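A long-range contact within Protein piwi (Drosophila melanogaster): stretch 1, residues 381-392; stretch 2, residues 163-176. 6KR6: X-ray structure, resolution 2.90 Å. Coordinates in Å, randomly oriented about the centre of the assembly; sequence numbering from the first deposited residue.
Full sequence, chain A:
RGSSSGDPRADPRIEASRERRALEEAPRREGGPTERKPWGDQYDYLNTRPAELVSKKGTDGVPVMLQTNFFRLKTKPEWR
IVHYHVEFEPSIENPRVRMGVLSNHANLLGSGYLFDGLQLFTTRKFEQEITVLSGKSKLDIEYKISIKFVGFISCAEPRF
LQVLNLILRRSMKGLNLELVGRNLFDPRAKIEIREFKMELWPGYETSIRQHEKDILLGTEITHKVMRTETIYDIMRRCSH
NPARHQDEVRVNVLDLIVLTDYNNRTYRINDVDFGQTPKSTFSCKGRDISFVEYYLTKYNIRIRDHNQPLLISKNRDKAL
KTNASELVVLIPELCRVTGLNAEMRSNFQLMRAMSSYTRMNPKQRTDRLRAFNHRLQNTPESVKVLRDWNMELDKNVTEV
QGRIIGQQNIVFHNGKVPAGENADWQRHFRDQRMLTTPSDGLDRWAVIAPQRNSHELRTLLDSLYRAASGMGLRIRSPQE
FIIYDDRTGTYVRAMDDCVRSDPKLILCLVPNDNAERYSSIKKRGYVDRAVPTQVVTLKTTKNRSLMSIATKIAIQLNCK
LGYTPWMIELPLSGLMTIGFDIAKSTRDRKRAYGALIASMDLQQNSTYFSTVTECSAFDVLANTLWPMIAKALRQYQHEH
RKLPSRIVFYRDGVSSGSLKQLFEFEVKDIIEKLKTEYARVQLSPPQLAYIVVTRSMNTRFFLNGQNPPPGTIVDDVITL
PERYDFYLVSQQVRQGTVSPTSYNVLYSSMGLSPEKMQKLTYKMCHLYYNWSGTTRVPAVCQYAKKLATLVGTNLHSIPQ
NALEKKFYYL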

# COMPACT_ATOMS: atom_id res chain seq x y z
N GLU A 381 19.24 5.64 28.80
CA GLU A 381 20.18 5.21 27.77
C GLU A 381 19.91 5.91 26.45
O GLU A 381 20.85 6.32 25.75
CB GLU A 381 20.11 3.69 27.62
CG GLU A 381 20.22 2.95 28.95
CD GLU A 381 20.00 1.46 28.82
OE1 GLU A 381 19.53 1.01 27.75
OE2 GLU A 381 20.30 0.73 29.79
N SER A 382 18.63 6.07 26.08
CA SER A 382 18.29 6.80 24.87
C SER A 382 18.51 8.30 25.05
O SER A 382 19.01 8.98 24.15
CB SER A 382 16.85 6.52 24.47
OG SER A 382 16.61 5.13 24.38
N VAL A 383 18.13 8.82 26.22
CA VAL A 383 18.27 10.25 26.49
C VAL A 383 19.74 10.65 26.50
O VAL A 383 20.08 11.77 26.11
CB VAL A 383 17.57 10.60 27.82
CG1 VAL A 383 17.92 12.01 28.27
CG2 VAL A 383 16.07 10.47 27.66
N LYS A 384 20.62 9.76 26.94
CA LYS A 384 22.05 10.06 26.91
C LYS A 384 22.54 10.27 25.48
O LYS A 384 23.23 11.25 25.19
CB LYS A 384 22.83 8.93 27.59
N VAL A 385 22.19 9.35 24.58
CA VAL A 385 22.57 9.48 23.18
C VAL A 385 21.98 10.75 22.59
O VAL A 385 22.66 11.49 21.87
CB VAL A 385 22.13 8.24 22.38
CG1 VAL A 385 22.35 8.45 20.89
CG2 VAL A 385 22.89 7.01 22.86
N LEU A 386 20.71 11.04 22.89
CA LEU A 386 20.09 12.24 22.34
C LEU A 386 20.77 13.51 22.84
O LEU A 386 21.01 14.44 22.06
CB LEU A 386 18.60 12.26 22.68
CG LEU A 386 17.69 11.38 21.83
CD1 LEU A 386 16.24 11.55 22.25
CD2 LEU A 386 17.86 11.71 20.35
N ARG A 387 21.10 13.56 24.13
CA ARG A 387 21.65 14.78 24.71
C ARG A 387 23.11 14.99 24.31
O ARG A 387 23.56 16.13 24.21
CB ARG A 387 21.52 14.74 26.23
N ASP A 388 23.86 13.90 24.10
CA ASP A 388 25.27 14.04 23.73
C ASP A 388 25.44 14.83 22.44
O ASP A 388 26.46 15.51 22.26
CB ASP A 388 25.92 12.67 23.60
N TRP A 389 24.46 14.77 21.54
CA TRP A 389 24.48 15.54 20.31
C TRP A 389 23.80 16.89 20.44
O TRP A 389 23.66 17.60 19.44
CB TRP A 389 23.83 14.73 19.18
CG TRP A 389 24.65 13.56 18.75
CD1 TRP A 389 24.70 12.33 19.35
CD2 TRP A 389 25.55 13.50 17.64
NE1 TRP A 389 25.57 11.51 18.67
CE2 TRP A 389 26.10 12.21 17.62
CE3 TRP A 389 25.94 14.42 16.66
CZ2 TRP A 389 27.03 11.80 16.66
CZ3 TRP A 389 26.85 14.02 15.70
CH2 TRP A 389 27.39 12.72 15.71
N ASN A 390 23.37 17.26 21.65
CA ASN A 390 22.73 18.54 21.92
C ASN A 390 21.51 18.75 21.03
O ASN A 390 21.38 19.75 20.31
CB ASN A 390 23.74 19.69 21.79
CG ASN A 390 24.77 19.69 22.90
OD1 ASN A 390 24.43 19.56 24.07
ND2 ASN A 390 26.04 19.82 22.53
N MET A 391 20.61 17.78 21.08
CA MET A 391 19.32 17.85 20.41
C MET A 391 18.26 17.27 21.33
O MET A 391 18.49 16.26 22.00
CB MET A 391 19.33 17.10 19.07
CG MET A 391 19.80 15.66 19.16
SD MET A 391 19.82 14.86 17.55
CE MET A 391 20.73 16.08 16.60
N GLU A 392 17.10 17.91 21.36
CA GLU A 392 16.02 17.55 22.27
C GLU A 392 14.78 17.20 21.47
O GLU A 392 14.40 17.93 20.54
CB GLU A 392 15.72 18.70 23.24
CG GLU A 392 16.01 18.40 24.70
CD GLU A 392 14.78 17.97 25.47
OE1 GLU A 392 14.62 16.76 25.73
OE2 GLU A 392 13.96 18.85 25.82
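Stretch 2 163-176: VLNLILRRSMKGLN

Stretch 2 lies on stretch 1 as one helix against another, running nearly antiparallel: the N-to-C directions of helix 381-388 and helix 163-172 differ by 153°, and the axes approach to 8.2 Å. Residues 173-175 keep helical phi/psi without the regular bonds, and Asn176 turns to positive phi. Because the directions oppose, a walk up stretch 1 runs down stretch 2, from Gly174 to Leu164.

The closest packing comes first. Ser382 and Gly174 bring their CA atoms to 4.3 Å, and the missing side chain is what permits it: an ideal CB on Gly174 would stand 2.4 Å from Ser382 OG and 2.8 Å from Glu381 C, a clash with both. Small residues at such a point let backbones close in, and here two serines also satisfy their polar groups across the gap. Ser382 OG donates to Ser171 O at 2.7 Å, a carbonyl that also accepts from Gly174 N within its own stretch, while Ser171 OG donates back to Ser382 O at 3.2 Å.

One turn on, Val385 points toward stretch 2 and rests its CG1 3.7 Å from Arg170 CG, against the aliphatic part of that extended side chain. Leu386 starts sideways, yet its end swings in, with CD2 4.2 Å from Leu168 CD2 and CG 3.3 Å from Ser171 OG.

After the helix, Trp389 supplies a broad surface. Ile167 CD1 sits over one face of its six-membered ring, 3.4 Å from the centroid and 9° off the normal, a CH-pi contact; Arg170 NH1 lies at the ring edge, 4.0 Å from Trp389 NE1. Asn390, with positive phi, closes a Schellman motif and turns the chain away from the helix direction, after which Met391 points toward stretch 2 again. Its SD lies 4.3 Å from Ile167 CG2 and its CE 4.2 Å from Leu164 CD2, ending the contact in apolar packing.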

# COMPACT_ATOMS: atom_id res chain seq x y z
N VAL A 163 23.38 10.48 8.66
CA VAL A 163 23.93 10.70 10.00
C VAL A 163 22.80 10.83 11.02
O VAL A 163 22.87 10.26 12.11
CB VAL A 163 24.83 11.95 10.01
CG1 VAL A 163 25.19 12.34 11.43
CG2 VAL A 163 26.09 11.70 9.19
N LEU A 164 21.75 11.58 10.67
CA LEU A 164 20.62 11.71 11.60
C LEU A 164 19.96 10.36 11.86
O LEU A 164 19.56 10.06 12.99
CB LEU A 164 19.61 12.72 11.05
CG LEU A 164 19.91 14.18 11.36
CD1 LEU A 164 18.84 15.08 10.76
CD2 LEU A 164 20.01 14.41 12.86
N ASN A 165 19.84 9.52 10.82
CA ASN A 165 19.25 8.20 10.99
C ASN A 165 20.11 7.33 11.90
O ASN A 165 19.58 6.61 12.76
CB ASN A 165 19.06 7.53 9.63
CG ASN A 165 17.60 7.44 9.23
OD1 ASN A 165 17.07 8.32 8.56
ND2 ASN A 165 16.94 6.37 9.65
N LEU A 166 21.43 7.36 11.72
CA LEU A 166 22.31 6.58 12.59
C LEU A 166 22.22 7.07 14.03
O LEU A 166 22.21 6.25 14.97
CB LEU A 166 23.75 6.64 12.08
CG LEU A 166 24.19 5.45 11.23
CD1 LEU A 166 24.13 4.16 12.04
CD2 LEU A 166 23.33 5.34 9.97
N ILE A 167 22.13 8.38 14.24
CA ILE A 167 22.00 8.93 15.59
C ILE A 167 20.70 8.45 16.23
O ILE A 167 20.67 8.00 17.38
CB ILE A 167 22.07 10.46 15.56
CG1 ILE A 167 23.48 10.92 15.17
CG2 ILE A 167 21.66 11.05 16.90
CD1 ILE A 167 23.59 12.41 14.94
N LEU A 168 19.59 8.53 15.48
CA LEU A 168 18.31 8.12 16.03
C LEU A 168 18.26 6.62 16.28
O LEU A 168 17.63 6.18 17.25
CB LEU A 168 17.18 8.55 15.10
CG LEU A 168 16.97 10.06 15.00
CD1 LEU A 168 15.74 10.39 14.19
CD2 LEU A 168 16.89 10.68 16.39
N ARG A 169 18.92 5.81 15.45
CA ARG A 169 19.00 4.38 15.71
C ARG A 169 19.81 4.09 16.97
O ARG A 169 19.43 3.23 17.78
CB ARG A 169 19.59 3.65 14.51
CG ARG A 169 18.70 3.61 13.28
CD ARG A 169 19.32 2.77 12.18
NE ARG A 169 19.44 1.37 12.57
CZ ARG A 169 20.03 0.43 11.83
NH1 ARG A 169 20.55 0.74 10.65
NH2 ARG A 169 20.09 -0.82 12.27
N ARG A 170 20.92 4.81 17.15
CA ARG A 170 21.70 4.68 18.38
C ARG A 170 20.86 5.03 19.60
O ARG A 170 20.99 4.41 20.66
CB ARG A 170 22.94 5.58 18.30
CG ARG A 170 23.92 5.42 19.45
CD ARG A 170 25.10 6.36 19.27
NE ARG A 170 26.01 6.34 20.41
CZ ARG A 170 27.07 7.13 20.53
NH1 ARG A 170 27.35 8.02 19.58
NH2 ARG A 170 27.85 7.05 21.60
N SER A 171 19.98 6.03 19.47
CA SER A 171 19.09 6.37 20.57
C SER A 171 18.05 5.28 20.81
O SER A 171 17.80 4.87 21.95
CB SER A 171 18.40 7.71 20.30
OG SER A 171 17.60 8.10 21.40
N MET A 172 17.42 4.78 19.73
CA MET A 172 16.45 3.71 19.85
C MET A 172 17.05 2.47 20.51
O MET A 172 16.34 1.69 21.14
CB MET A 172 15.89 3.33 18.48
CG MET A 172 15.21 4.45 17.73
SD MET A 172 13.92 5.29 18.67
CE MET A 172 13.43 6.54 17.49
N LYS A 173 18.37 2.28 20.35
CA LYS A 173 19.03 1.15 21.00
C LYS A 173 18.87 1.19 22.52
O LYS A 173 18.87 0.14 23.17
CB LYS A 173 20.51 1.13 20.63
N GLY A 174 18.72 2.39 23.10
CA GLY A 174 18.54 2.49 24.53
C GLY A 174 17.25 1.87 25.02
O GLY A 174 17.18 1.38 26.15
N LEU A 175 16.21 1.87 24.18
CA LEU A 175 14.94 1.26 24.54
C LEU A 175 15.01 -0.26 24.57
O LEU A 175 14.07 -0.89 25.08
CB LEU A 175 13.85 1.71 23.57
CG LEU A 175 13.69 3.22 23.41
CD1 LEU A 175 12.45 3.53 22.58
CD2 LEU A 175 13.61 3.87 24.77
N ASN A 176 16.08 -0.85 24.04
CA ASN A 176 16.26 -2.30 23.98
C ASN A 176 15.06 -2.97 23.30
O ASN A 176 14.40 -3.84 23.86
CB ASN A 176 16.52 -2.88 25.37
CG ASN A 176 17.03 -4.31 25.32
OD1 ASN A 176 17.52 -4.76 24.28
ND2 ASN A 176 16.92 -5.02 26.43